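Local structure of extracellular solute-binding protein family 1 (Arthrobacter chlorophenolicus, 4R2F) at residues G93-A104 / F309-T319. The protein binds laminaribiose and probably hands this or related sugars to an ABC-type transporter. Residues are numbered along the deposited sequence; the frame is centred on the assembly and turned at random.
Sequences GPAVSTGGGFQA and FPNNIMMYTNT. With BGC (beta-D-glucopyranose), chain B.
Tyr316 OH meets two groups of segment 93-104: it donates to Ser97 OG at 2.8 Å and accepts a weak bond from Gln103 NE2. Ser97 OG in turn donates to Thr98 O, 2.8 Å away. With CG of Tyr316 anti to the carbonyl carbon (chi1 -62°), the ring lies along residues 94-97, and Ala95 O sits at its edge. Phe84 of helix 80-89 also packs on Tyr316. A phenylalanine here would probably leave Ser97 OG without its donor and Gln103 NE2 without this weak acceptor. Gln103 OE1 meanwhile accepts from Gly100 N, at 3.0 Å and from above the carbonyl plane, which links the Gln103 amide to the glycine loop. Strand 96-97 runs antiparallel to strand 306-316. Ser97 and Met314 form the hydrogen-bonded pair, and Tyr316 N donates to Ala95 O. Met314 turns its sulfur against Ala104 N and CB, at the start of helix 103-109. On the other face Val96 CG1 meets Ile313 CG2 at 3.6 Å. At the far end the two segments share one glucose. Gly101 N donates to O4 at 2.8 Å, while Asn311 takes O3 on OD1 and gives ND2 to O2, 2.9 Å away. Phe309 covers C2 with one ring face. The hydroxyls are thus read by both segments, and the strand pairing nearby probably helps to hold Gly101 and Asn311 in place round the sugar.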
loop_
_atom_site.group_PDB
_atom_site.type_symbol
_atom_site.label_atom_id
_atom_site.label_comp_id
_atom_site.label_asym_id
_atom_site.label_seq_id
_atom_site.Cartn_x
_atom_site.Cartn_y
_atom_site.Cartn_z
ATOM N N GLY A 93 14.835 -12.006 14.493
ATOM C CA GLY A 93 14.457 -11.263 13.296
ATOM C C GLY A 93 15.570 -11.221 12.260
ATOM O O GLY A 93 16.682 -11.739 12.486
ATOM N N PRO A 94 15.289 -10.583 11.112
ATOM C CA PRO A 94 16.232 -10.549 10.008
ATOM C C PRO A 94 17.276 -9.449 10.147
ATOM O O PRO A 94 17.159 -8.562 11.022
ATOM C CB PRO A 94 15.321 -10.255 8.826
ATOM C CG PRO A 94 14.335 -9.295 9.408
ATOM C CD PRO A 94 14.072 -9.814 10.799
ATOM N N ALA A 95 18.269 -9.486 9.260
ATOM C CA ALA A 95 19.233 -8.392 9.116
ATOM C C ALA A 95 18.660 -7.234 8.279
ATOM O O ALA A 95 18.940 -6.051 8.536
ATOM C CB ALA A 95 20.511 -8.914 8.465
ATOM N N VAL A 96 17.880 -7.603 7.268
ATOM C CA VAL A 96 17.289 -6.688 6.312
ATOM C C VAL A 96 15.884 -7.147 5.975
ATOM O O VAL A 96 15.613 -8.352 5.900
ATOM C CB VAL A 96 18.070 -6.699 4.976
ATOM C CG1 VAL A 96 17.528 -5.650 4.014
ATOM C CG2 VAL A 96 19.557 -6.496 5.213
ATOM N N SER A 97 14.995 -6.195 5.721
ATOM C CA SER A 97 13.655 -6.533 5.290
ATOM C C SER A 97 12.937 -5.445 4.524
ATOM O O SER A 97 13.271 -4.241 4.601
ATOM C CB SER A 97 12.780 -6.941 6.506
ATOM O OG SER A 97 12.158 -5.835 7.136
ATOM N N THR A 98 11.932 -5.884 3.778
ATOM C CA THR A 98 10.824 -5.029 3.403
ATOM C C THR A 98 9.731 -5.246 4.453
ATOM O O THR A 98 9.951 -5.885 5.481
ATOM C CB THR A 98 10.291 -5.357 2.003
ATOM O OG1 THR A 98 9.769 -6.705 1.962
ATOM C CG2 THR A 98 11.384 -5.220 1.010
ATOM N N GLY A 99 8.570 -4.678 4.238
ATOM C CA GLY A 99 7.484 -4.845 5.206
ATOM C C GLY A 99 6.569 -3.660 5.139
ATOM O O GLY A 99 6.389 -3.066 4.076
ATOM N N GLY A 100 5.996 -3.309 6.279
ATOM C CA GLY A 100 5.056 -2.233 6.339
ATOM C C GLY A 100 5.671 -0.921 5.899
ATOM O O GLY A 100 6.866 -0.697 6.047
ATOM N N GLY A 101 4.832 -0.053 5.348
ATOM C CA GLY A 101 5.270 1.259 4.866
ATOM C C GLY A 101 5.946 2.120 5.916
ATOM O O GLY A 101 6.813 2.906 5.574
ATOM N N PHE A 102 5.548 1.971 7.184
ATOM C CA PHE A 102 6.058 2.812 8.294
ATOM C C PHE A 102 6.722 2.065 9.416
ATOM O O PHE A 102 7.152 2.669 10.356
ATOM C CB PHE A 102 4.903 3.657 8.846
ATOM C CG PHE A 102 4.044 4.242 7.757
ATOM C CD1 PHE A 102 4.527 5.268 6.970
ATOM C CD2 PHE A 102 2.819 3.683 7.451
ATOM C CE1 PHE A 102 3.773 5.781 5.943
ATOM C CE2 PHE A 102 2.054 4.190 6.428
ATOM C CZ PHE A 102 2.537 5.240 5.677
ATOM N N GLN A 103 6.799 0.755 9.277
ATOM C CA GLN A 103 7.456 -0.155 10.200
ATOM C C GLN A 103 8.878 0.292 10.651
ATOM O O GLN A 103 9.236 0.212 11.819
ATOM C CB GLN A 103 7.485 -1.495 9.448
ATOM C CG GLN A 103 8.268 -2.629 10.008
ATOM C CD GLN A 103 7.954 -3.907 9.235
ATOM O OE1 GLN A 103 6.790 -4.209 8.975
ATOM N NE2 GLN A 103 8.980 -4.651 8.882
ATOM N N ALA A 104 9.675 0.783 9.717
ATOM C CA ALA A 104 11.013 1.247 10.037
ATOM C C ALA A 104 11.004 2.354 11.126
ATOM O O ALA A 104 11.931 2.442 11.925
ATOM C CB ALA A 104 11.683 1.743 8.780
ATOM N N PHE A 309 1.619 4.597 -0.497
ATOM C CA PHE A 309 2.498 4.046 0.542
ATOM C C PHE A 309 3.949 4.152 0.058
ATOM O O PHE A 309 4.299 3.613 -0.989
ATOM C CB PHE A 309 2.169 2.588 0.871
ATOM C CG PHE A 309 0.804 2.416 1.436
ATOM C CD1 PHE A 309 -0.285 2.299 0.588
ATOM C CD2 PHE A 309 0.596 2.423 2.806
ATOM C CE1 PHE A 309 -1.580 2.176 1.093
ATOM C CE2 PHE A 309 -0.693 2.291 3.326
ATOM C CZ PHE A 309 -1.776 2.183 2.458
ATOM N N PRO A 310 4.791 4.856 0.826
ATOM C CA PRO A 310 6.202 4.988 0.519
ATOM C C PRO A 310 6.999 3.807 1.032
ATOM O O PRO A 310 7.669 3.899 2.062
ATOM C CB PRO A 310 6.584 6.255 1.281
ATOM C CG PRO A 310 5.733 6.224 2.491
ATOM C CD PRO A 310 4.432 5.578 2.064
ATOM N N ASN A 311 6.929 2.685 0.332
ATOM C CA ASN A 311 7.580 1.485 0.831
ATOM C C ASN A 311 9.086 1.529 0.736
ATOM O O ASN A 311 9.661 2.178 -0.146
ATOM C CB ASN A 311 7.032 0.250 0.128
ATOM C CG ASN A 311 5.611 -0.048 0.551
ATOM O OD1 ASN A 311 5.302 -0.040 1.742
ATOM N ND2 ASN A 311 4.736 -0.288 -0.414
ATOM N N ASN A 312 9.715 0.811 1.646
ATOM C CA ASN A 312 11.135 1.001 1.913
ATOM C C ASN A 312 11.801 -0.279 2.416
ATOM O O ASN A 312 11.139 -1.207 2.881
ATOM C CB ASN A 312 11.305 2.128 2.950
ATOM C CG ASN A 312 10.431 1.941 4.182
ATOM O OD1 ASN A 312 9.271 2.444 4.256
ATOM N ND2 ASN A 312 10.940 1.202 5.140
ATOM N N ILE A 313 13.119 -0.327 2.235
ATOM C CA ILE A 313 13.942 -1.411 2.695
ATOM C C ILE A 313 14.683 -0.930 3.901
ATOM O O ILE A 313 15.305 0.146 3.880
ATOM C CB ILE A 313 14.984 -1.866 1.637
ATOM C CG1 ILE A 313 14.278 -2.240 0.340
ATOM C CG2 ILE A 313 15.805 -3.059 2.124
ATOM C CD1 ILE A 313 15.211 -2.748 -0.740
ATOM N N MET A 314 14.682 -1.782 4.920
ATOM C CA MET A 314 15.177 -1.433 6.224
ATOM C C MET A 314 16.192 -2.452 6.705
ATOM O O MET A 314 16.169 -3.631 6.344
ATOM C CB MET A 314 14.002 -1.250 7.219
ATOM C CG MET A 314 13.190 -2.457 7.597
ATOM S SD MET A 314 11.546 -2.027 8.193
ATOM C CE MET A 314 10.680 -1.973 6.641
ATOM N N MET A 315 17.139 -1.951 7.473
ATOM C CA MET A 315 18.197 -2.771 8.050
ATOM C C MET A 315 18.006 -2.764 9.574
ATOM O O MET A 315 17.471 -1.800 10.118
ATOM C CB MET A 315 19.583 -2.177 7.671
ATOM C CG MET A 315 20.016 -2.318 6.227
ATOM S SD MET A 315 21.677 -1.691 5.880
ATOM C CE MET A 315 21.399 0.013 6.234
ATOM N N TYR A 316 18.451 -3.825 10.246
ATOM C CA TYR A 316 18.262 -4.010 11.685
ATOM C C TYR A 316 19.582 -4.192 12.416
ATOM O O TYR A 316 20.553 -4.668 11.827
ATOM C CB TYR A 316 17.432 -5.266 11.939
ATOM C CG TYR A 316 16.033 -5.226 11.357
ATOM C CD1 TYR A 316 15.806 -5.481 10.018
ATOM C CD2 TYR A 316 14.951 -4.922 12.151
ATOM C CE1 TYR A 316 14.531 -5.440 9.484
ATOM C CE2 TYR A 316 13.672 -4.880 11.634
ATOM C CZ TYR A 316 13.453 -5.147 10.302
ATOM O OH TYR A 316 12.159 -5.133 9.804
ATOM N N THR A 317 19.595 -3.870 13.712
ATOM C CA THR A 317 20.800 -4.018 14.525
ATOM C C THR A 317 21.229 -5.468 14.677
ATOM O O THR A 317 22.409 -5.742 14.836
ATOM C CB THR A 317 20.656 -3.399 15.931
ATOM O OG1 THR A 317 19.501 -3.944 16.572
ATOM C CG2 THR A 317 20.539 -1.861 15.850
ATOM N N ASN A 318 20.273 -6.393 14.639
ATOM C CA ASN A 318 20.594 -7.802 14.726
ATOM C C ASN A 318 21.072 -8.336 13.398
ATOM O O ASN A 318 20.296 -8.911 12.630
ATOM C CB ASN A 318 19.388 -8.610 15.207
ATOM C CG ASN A 318 19.734 -10.085 15.430
ATOM O OD1 ASN A 318 20.891 -10.470 15.350
ATOM N ND2 ASN A 318 18.725 -10.906 15.667
ATOM N N THR A 319 22.359 -8.121 13.129
ATOM C CA THR A 319 23.001 -8.570 11.895
ATOM C C THR A 319 24.335 -9.168 12.285
ATOM O O THR A 319 24.954 -8.711 13.233
ATOM C CB THR A 319 23.227 -7.406 10.874
ATOM O OG1 THR A 319 23.991 -7.856 9.740
ATOM C CG2 THR A 319 23.958 -6.232 11.515
HETATM C C2 BGC B . 1.346 -1.327 1.669
HETATM C C3 BGC B . 2.236 -1.130 2.897
HETATM C C4 BGC B . 1.404 -1.260 4.165
HETATM C C5 BGC B . 0.662 -2.590 4.170
HETATM C C6 BGC B . -0.287 -2.713 5.369
HETATM C C1 BGC B . 0.758 -2.722 1.798
HETATM O O2 BGC B . 2.095 -1.199 0.466
HETATM O O3 BGC B . 2.867 0.149 2.855
HETATM O O4 BGC B . 2.257 -1.248 5.302
HETATM O O5 BGC B . -0.086 -2.747 2.959
HETATM O O6 BGC B . -1.339 -1.723 5.342
HETATM O O HOH W 1 16.170 -9.666 15.722
HETATM O O HOH W 2 19.227 -11.355 11.898
HETATM O O HOH W 3 8.799 -2.483 2.007
HETATM O O HOH W 4 7.586 -0.496 3.245
#